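Side-chain contact in eukaryotic translation initiation factor 4 gamma 2 (Homo sapiens, PDB 4IUL), which probably takes part in translation initiation, its MIF4G domain interacting with the RNA helicase eIF4A: residues Q117-F120 and E121-R125. Residues are numbered along the deposited sequence; the frame is centred on the assembly and turned at random.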
# COMPACT_ATOMS: atom_id res chain seq x y z
N GLN A 117 4.67 6.90 -3.18
CA GLN A 117 5.66 6.70 -4.23
C GLN A 117 7.03 6.75 -3.54
O GLN A 117 7.95 6.00 -3.90
CB GLN A 117 5.54 7.82 -5.27
CG GLN A 117 6.51 7.68 -6.45
CD GLN A 117 6.46 6.31 -7.09
OE1 GLN A 117 5.40 5.86 -7.54
NE2 GLN A 117 7.60 5.63 -7.15
N ASP A 118 7.16 7.63 -2.55
CA ASP A 118 8.41 7.79 -1.80
C ASP A 118 8.76 6.56 -0.96
O ASP A 118 9.88 6.06 -1.00
CB ASP A 118 8.37 9.00 -0.87
CG ASP A 118 8.18 10.31 -1.62
OD1 ASP A 118 8.75 10.47 -2.72
OD2 ASP A 118 7.47 11.19 -1.08
N GLU A 119 7.80 6.08 -0.16
CA GLU A 119 8.08 4.91 0.66
C GLU A 119 8.46 3.73 -0.23
O GLU A 119 9.39 2.99 0.10
CB GLU A 119 6.88 4.54 1.54
CG GLU A 119 6.76 5.33 2.83
CD GLU A 119 7.89 5.03 3.82
OE1 GLU A 119 9.07 5.20 3.45
OE2 GLU A 119 7.59 4.64 4.97
N PHE A 120 7.77 3.57 -1.35
CA PHE A 120 8.08 2.45 -2.24
C PHE A 120 9.52 2.46 -2.75
O PHE A 120 10.14 1.41 -2.85
CB PHE A 120 7.12 2.39 -3.43
CG PHE A 120 7.20 1.09 -4.19
CD1 PHE A 120 6.72 -0.09 -3.62
CD2 PHE A 120 7.76 1.04 -5.46
CE1 PHE A 120 6.80 -1.30 -4.30
CE2 PHE A 120 7.85 -0.17 -6.15
CZ PHE A 120 7.37 -1.34 -5.57
N GLU A 121 10.04 3.64 -3.07
CA GLU A 121 11.41 3.75 -3.56
C GLU A 121 12.44 3.46 -2.46
O GLU A 121 13.43 2.77 -2.69
CB GLU A 121 11.67 5.14 -4.16
CG GLU A 121 11.08 5.36 -5.56
CD GLU A 121 11.13 6.83 -6.01
OE1 GLU A 121 12.05 7.57 -5.58
OE2 GLU A 121 10.25 7.23 -6.80
N ASN A 122 12.20 3.98 -1.26
CA ASN A 122 13.12 3.77 -0.15
C ASN A 122 13.14 2.33 0.35
O ASN A 122 14.20 1.79 0.68
CB ASN A 122 12.79 4.71 1.02
CG ASN A 122 12.82 6.17 0.61
OD1 ASN A 122 13.80 6.66 0.04
ND2 ASN A 122 11.74 6.89 0.90
N ARG A 123 11.97 1.69 0.39
CA ARG A 123 11.88 0.31 0.85
C ARG A 123 12.50 -0.65 -0.16
O ARG A 123 12.96 -1.74 0.20
CB ARG A 123 10.43 -0.06 1.13
CG ARG A 123 9.79 0.79 2.23
CD ARG A 123 10.45 0.55 3.59
NE ARG A 123 9.94 1.46 4.61
CZ ARG A 123 10.25 1.40 5.90
NH1 ARG A 123 11.08 0.46 6.35
NH2 ARG A 123 9.75 2.29 6.76
N THR A 124 12.52 -0.23 -1.43
CA THR A 124 13.11 -1.03 -2.49
C THR A 124 14.63 -0.98 -2.37
O THR A 124 15.31 -1.99 -2.53
CB THR A 124 12.72 -0.51 -3.88
OG1 THR A 124 11.30 -0.65 -4.08
CG2 THR A 124 13.45 -1.29 -4.97
N ARG A 125 15.15 0.21 -2.10
CA ARG A 125 16.59 0.40 -1.95
C ARG A 125 17.15 -0.35 -0.74
O ARG A 125 18.30 -0.78 -0.75
CB ARG A 125 16.92 1.89 -1.82
CG ARG A 125 17.04 2.62 -3.15
CD ARG A 125 17.72 3.98 -2.99
NE ARG A 125 16.86 4.94 -2.29
CZ ARG A 125 15.84 5.57 -2.84
NH1 ARG A 125 15.54 5.35 -4.12
NH2 ARG A 125 15.10 6.41 -2.12
O HOH W 1 8.04 4.84 7.61
O HOH W 2 9.85 7.51 2.77
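Backbone amides of Glu121, Asn122, Arg123 and Thr124 each donate to the carbonyl four residues earlier, from Gln117 O to Phe120 O, so the residues from Gln117 to Arg125 wind as continuous alpha-helix. Gln117 and Glu121 meet one turn apart through their side chains. With CG of Gln117 anti to the backbone N (chi1 -178°) and the chain bent at its second torsion, the amide swings along the helix and NE2 donates to Glu121 OE2 at 3.1 Å, reaching the anti side of a carboxylate whose plane is turned 46° from that of the amide. Replacing Gln117 by an alanine would probably leave Glu121 OE2 without this donor and its carboxylate freer to turn. On another side of the helix, Glu119 and Arg123 run side by side; OE2 lies at the edge of the guanidinium, but the salt bridge to NH2 is long at 3.7 Å. A water that donates to Glu119 OE2 at 2.7 Å and weakly accepts from Arg123 NH2 bridges the pair, while Arg123 NE is buried without a partner. A second water links Glu119 OE1 to Asn122 ND2, its bond to the amide being weak. Thr124 OG1 donates to Phe120 O at 2.7 Å, sharing this acceptor with its own backbone amide, and also sits over one face of the Phe120 ring near the rim. Phe120 packs on Met152 of helix 141-163 and Cys176 of helix 170-181, while Glu119 and Arg123 both touch Asn155 and, on helix 53-69, Leu68. Such i to i+4 pairs are general to alpha-helices; here they line helix 107-127 of the all-helical, HEAT-repeat MIF4G domain.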